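Local coordinates for anti-sigma-factor antagonist (STAS) domain protein (Moorella thermoacetica, PDB 3ZXN) that probably serves as the STAS-domain scaffold protein RsbS of the bacterial stressosome, a modular complex that has been adapted to control secondary messenger signalling, at residues A[89-93]-A[94-98]; A[54-58]-A[59-63]. The protein carries 1 engineered substitution. All coordinates share one frame; numbering follows the deposited sequence.

Contact 1: A[89-93]-A[94-98]; sequences ITLTE and MGLDL
L96 N donates back to L91 O over 3.0 Å with an N-H...O angle of 159°, and G95 N reaches T92 O at 3.2 Å. This nested pair of backbone bonds, the second lying inside the first, is the evidence for a Schellman motif, which closes helix 85-93. G95, with phi at 107°, is its C-prime residue; at those backbone angles a side chain would press on the preceding carbonyl oxygen, which explains why a residue without one sits here. The last helical turn is kept by M94 N, which donates to T90 O at 3.0 Å and weakly to L91 O. A CA-H...O contact from T92 CA to L96 O, 3.5 Å long and nearly straight at the hydrogen, adds a further tie between the helix and the chain that leaves it.

Apolar side chains supply the second kind of contact. The extended M94 chain runs alongside T90, its SD lying 3.6 Å from T90 CG2, with CE equally close to that methyl. T90 presents this methyl because CG2 is anti to the backbone N, while OG1 (chi1 -56°) turns back to bond A86 O. With an alanine at M94, the T90 methyl and the side of T61 would probably lose their thioether cover, leaving a gap beside the helix end. Further round, L98 CD1 slants across L91 at 4.1 Å from its CB and also meets T92 OG1, a hydroxyl bonded to A88 O.

L91 and M94 rest on T61 of helix 58-74 and L96 on I65, while L96 and L98 reach L80 of strand 78-81, so the turn packs against both that helix and that strand.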
loop_
_atom_site.group_PDB
_atom_site.type_symbol
_atom_site.label_atom_id
_atom_site.label_comp_id
_atom_site.label_asym_id
_atom_site.label_seq_id
_atom_site.Cartn_x
_atom_site.Cartn_y
_atom_site.Cartn_z
ATOM N N ILE A 89 4.182 -15.251 -1.354
ATOM C CA ILE A 89 4.123 -16.413 -0.470
ATOM C C ILE A 89 4.205 -15.993 0.996
ATOM O O ILE A 89 3.389 -16.396 1.820
ATOM C CB ILE A 89 5.273 -17.410 -0.767
ATOM C CG1 ILE A 89 5.156 -17.967 -2.187
ATOM C CG2 ILE A 89 5.270 -18.539 0.237
ATOM C CD1 ILE A 89 3.823 -18.599 -2.476
ATOM N N THR A 90 5.205 -15.184 1.307
ATOM C CA THR A 90 5.440 -14.737 2.674
ATOM C C THR A 90 4.281 -13.916 3.219
ATOM O O THR A 90 3.787 -14.188 4.310
ATOM C CB THR A 90 6.710 -13.892 2.752
ATOM O OG1 THR A 90 7.812 -14.652 2.240
ATOM C CG2 THR A 90 6.987 -13.485 4.197
ATOM N N LEU A 91 3.848 -12.908 2.461
ATOM C CA LEU A 91 2.715 -12.074 2.882
ATOM C C LEU A 91 1.469 -12.894 3.238
ATOM O O LEU A 91 0.804 -12.652 4.256
ATOM C CB LEU A 91 2.361 -11.061 1.784
ATOM C CG LEU A 91 3.408 -9.967 1.540
ATOM C CD1 LEU A 91 3.099 -9.149 0.269
ATOM C CD2 LEU A 91 3.516 -9.063 2.767
ATOM N N THR A 92 1.139 -13.846 2.374
ATOM C CA THR A 92 -0.030 -14.689 2.564
ATOM C C THR A 92 0.142 -15.566 3.815
ATOM O O THR A 92 -0.809 -15.803 4.547
ATOM C CB THR A 92 -0.269 -15.572 1.319
ATOM O OG1 THR A 92 -0.605 -14.742 0.199
ATOM C CG2 THR A 92 -1.397 -16.558 1.556
ATOM N N GLU A 93 1.364 -16.030 4.051
ATOM C CA GLU A 93 1.649 -16.893 5.192
ATOM C C GLU A 93 1.557 -16.112 6.486
ATOM O O GLU A 93 1.281 -16.673 7.543
ATOM C CB GLU A 93 3.035 -17.529 5.063
ATOM C CG GLU A 93 3.096 -18.660 4.051
ATOM C CD GLU A 93 4.500 -19.206 3.860
ATOM O OE1 GLU A 93 5.462 -18.561 4.336
ATOM O OE2 GLU A 93 4.639 -20.278 3.229
ATOM N N MET A 94 1.780 -14.808 6.401
ATOM C CA MET A 94 1.710 -13.963 7.584
ATOM C C MET A 94 0.328 -13.324 7.790
ATOM O O MET A 94 0.158 -12.493 8.680
ATOM C CB MET A 94 2.828 -12.914 7.550
ATOM C CG MET A 94 4.231 -13.526 7.665
ATOM S SD MET A 94 5.600 -12.398 7.302
ATOM C CE MET A 94 7.001 -13.419 7.773
ATOM N N GLY A 95 -0.652 -13.703 6.965
ATOM C CA GLY A 95 -2.033 -13.283 7.172
ATOM C C GLY A 95 -2.651 -12.234 6.240
ATOM O O GLY A 95 -3.820 -11.857 6.406
ATOM N N LEU A 96 -1.891 -11.750 5.262
ATOM C CA LEU A 96 -2.441 -10.765 4.319
ATOM C C LEU A 96 -3.179 -11.489 3.188
ATOM O O LEU A 96 -2.583 -12.292 2.472
ATOM C CB LEU A 96 -1.328 -9.859 3.760
ATOM C CG LEU A 96 -1.750 -8.650 2.899
ATOM C CD1 LEU A 96 -2.549 -7.658 3.722
ATOM C CD2 LEU A 96 -0.543 -7.954 2.286
ATOM N N ASP A 97 -4.470 -11.214 3.024
ATOM C CA ASP A 97 -5.248 -11.900 1.998
ATOM C C ASP A 97 -5.003 -11.284 0.614
ATOM O O ASP A 97 -5.709 -10.365 0.198
ATOM C CB ASP A 97 -6.739 -11.869 2.321
ATOM C CG ASP A 97 -7.576 -12.511 1.236
ATOM O OD1 ASP A 97 -7.053 -13.396 0.517
ATOM O OD2 ASP A 97 -8.752 -12.121 1.093
ATOM N N LEU A 98 -4.003 -11.792 -0.092
ATOM C CA LEU A 98 -3.662 -11.235 -1.412
ATOM C C LEU A 98 -4.727 -11.492 -2.475
ATOM O O LEU A 98 -4.979 -10.633 -3.317
ATOM C CB LEU A 98 -2.292 -11.731 -1.870
ATOM C CG LEU A 98 -1.149 -11.049 -1.117
ATOM C CD1 LEU A 98 0.219 -11.522 -1.635
ATOM C CD2 LEU A 98 -1.294 -9.520 -1.212
#

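Contact 2: A[54-58]-A[59-63]; sequences EVVDE and FVTRV. Engineered in segment 54-58: E58 (natural residue Ser).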
loop_
_atom_site.group_PDB
_atom_site.type_symbol
_atom_site.label_atom_id
_atom_site.label_comp_id
_atom_site.label_asym_id
_atom_site.label_seq_id
_atom_site.Cartn_x
_atom_site.Cartn_y
_atom_site.Cartn_z
ATOM N N GLU A 54 13.538 -6.708 -0.663
ATOM C CA GLU A 54 14.067 -8.015 -1.041
ATOM C C GLU A 54 13.289 -9.116 -0.327
ATOM O O GLU A 54 12.895 -10.107 -0.933
ATOM C CB GLU A 54 15.556 -8.098 -0.699
ATOM C CG GLU A 54 16.259 -9.304 -1.281
ATOM C CD GLU A 54 16.028 -9.445 -2.775
ATOM O OE1 GLU A 54 15.938 -8.407 -3.471
ATOM O OE2 GLU A 54 15.929 -10.598 -3.247
ATOM N N VAL A 55 13.079 -8.922 0.970
ATOM C CA VAL A 55 12.244 -9.801 1.770
ATOM C C VAL A 55 11.229 -8.942 2.513
ATOM O O VAL A 55 11.490 -7.772 2.801
ATOM C CB VAL A 55 13.079 -10.626 2.791
ATOM C CG1 VAL A 55 13.778 -9.715 3.790
ATOM C CG2 VAL A 55 12.203 -11.625 3.514
ATOM N N VAL A 56 10.067 -9.502 2.818
ATOM C CA VAL A 56 9.102 -8.746 3.604
ATOM C C VAL A 56 8.995 -9.316 5.010
ATOM O O VAL A 56 8.868 -10.523 5.202
ATOM C CB VAL A 56 7.726 -8.617 2.916
ATOM C CG1 VAL A 56 6.822 -7.719 3.722
ATOM C CG2 VAL A 56 7.895 -8.037 1.526
ATOM N N ASP A 57 9.073 -8.406 5.973
ATOM C CA ASP A 57 9.125 -8.693 7.396
ATOM C C ASP A 57 7.747 -9.022 7.961
ATOM O O ASP A 57 6.714 -8.737 7.346
ATOM C CB ASP A 57 9.657 -7.446 8.107
ATOM C CG ASP A 57 10.348 -7.758 9.404
ATOM O OD1 ASP A 57 10.181 -8.883 9.923
ATOM O OD2 ASP A 57 11.057 -6.861 9.913
ATOM N N GLU A 58 7.741 -9.615 9.146
ATOM C CA GLU A 58 6.512 -9.825 9.894
ATOM C C GLU A 58 5.967 -8.464 10.322
ATOM O O GLU A 58 4.757 -8.284 10.462
ATOM C CB GLU A 58 6.790 -10.700 11.117
ATOM C CG GLU A 58 5.618 -11.559 11.555
ATOM C CD GLU A 58 6.060 -12.763 12.371
ATOM O OE1 GLU A 58 7.137 -13.322 12.065
ATOM O OE2 GLU A 58 5.339 -13.146 13.318
ATOM N N PHE A 59 6.878 -7.514 10.523
ATOM C CA PHE A 59 6.518 -6.148 10.889
ATOM C C PHE A 59 5.827 -5.424 9.735
ATOM O O PHE A 59 4.730 -4.892 9.898
ATOM C CB PHE A 59 7.755 -5.354 11.320
ATOM C CG PHE A 59 8.406 -5.870 12.572
ATOM C CD1 PHE A 59 7.887 -5.555 13.822
ATOM C CD2 PHE A 59 9.544 -6.662 12.504
ATOM C CE1 PHE A 59 8.487 -6.029 14.981
ATOM C CE2 PHE A 59 10.150 -7.136 13.658
ATOM C CZ PHE A 59 9.619 -6.818 14.898
ATOM N N VAL A 60 6.478 -5.398 8.576
ATOM C CA VAL A 60 5.901 -4.773 7.388
ATOM C C VAL A 60 4.540 -5.371 7.062
ATOM O O VAL A 60 3.600 -4.647 6.725
ATOM C CB VAL A 60 6.830 -4.916 6.164
ATOM C CG1 VAL A 60 6.104 -4.505 4.876
ATOM C CG2 VAL A 60 8.087 -4.088 6.359
ATOM N N THR A 61 4.435 -6.691 7.174
ATOM C CA THR A 61 3.186 -7.377 6.878
ATOM C C THR A 61 2.047 -6.840 7.739
ATOM O O THR A 61 0.932 -6.622 7.260
ATOM C CB THR A 61 3.296 -8.898 7.095
ATOM O OG1 THR A 61 4.273 -9.443 6.202
ATOM C CG2 THR A 61 1.949 -9.566 6.825
ATOM N N ARG A 62 2.328 -6.642 9.021
ATOM C CA ARG A 62 1.292 -6.196 9.946
ATOM C C ARG A 62 0.875 -4.769 9.624
ATOM O O ARG A 62 -0.301 -4.437 9.695
ATOM C CB ARG A 62 1.743 -6.343 11.406
ATOM C CG ARG A 62 1.713 -7.793 11.894
ATOM C CD ARG A 62 2.712 -8.063 13.031
ATOM N NE ARG A 62 2.297 -7.487 14.309
ATOM C CZ ARG A 62 2.929 -6.489 14.923
ATOM N NH1 ARG A 62 4.017 -5.952 14.380
ATOM N NH2 ARG A 62 2.476 -6.031 16.084
ATOM N N VAL A 63 1.842 -3.936 9.260
ATOM C CA VAL A 63 1.556 -2.590 8.778
ATOM C C VAL A 63 0.655 -2.602 7.531
ATOM O O VAL A 63 -0.312 -1.835 7.439
ATOM C CB VAL A 63 2.845 -1.832 8.483
ATOM C CG1 VAL A 63 2.573 -0.674 7.540
ATOM C CG2 VAL A 63 3.484 -1.351 9.788
#
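T61 grips the carbonyl oxygen of D57 twice at the start of helix 58-74, with D57 as the N-cap residue. T61 OG1 donates to D57 O at 2.8 Å, tilted 23° from the carbonyl plane, and T61 N donates to the same oxygen at 3.1 Å. The two donors come from opposite faces of that plane, so one acceptor is held from both sides. The hydroxyl can do this because OG1 lies anti to its own carbonyl carbon, beside the backbone N (chi1 -62°), facing back toward the preceding turn. One residue on, R62 N continues the helical series to E58 O at 3.3 Å, and the R62 CG and CD methylenes lie beside that same oxygen.

The D57 carboxylate runs alongside F59. Its OD2 meets the ring at the edge, near the ring plane, 3.0 Å from F59 CD2, while the carboxylate itself is turned 81° against the ring. Its other oxygen, OD1, accepts a weak bond from E58 N, the first amide of the helix, which fits its N-cap place. By contrast D57 N is buried here and finds no partner. E58 is an engineered residue replacing the natural serine; its CB bond points away from F59-V63, though CB itself lies beside F59 N, and its carboxylate and the R62 guanidinium are not in contact.

Behind this polar layer lies V56, buried and packed on V87 and L91 of helix 85-93. D24 lies against both D57 and F59. The side chains of V56 and V60 are nearly perpendicular, and CG1 of V56 presses on CG1 of V60 at 3.5 Å, closer than methyls normally come.

Contact 2 begins helix 58-74 and contact 1 ends helix 85-93, later in the same STAS domain. Their centres lie about 10 Å apart, on the same side of the chain's centre, and they touch directly. T61 is the main meeting point: its OG1 lies 3.4 Å from M94 SD and 3.5 Å from L91 CD2, so the hydroxyl that bonds D57 O in contact 2 also touches apolar atoms of contact 1. V56 adds a second seam, with its CG1 3.7 Å from L91 CD2 and its O 3.6 Å from T90 CG2. These approaches are packing, and they bring together the N-terminus of one helix and the C-terminal turn of the other.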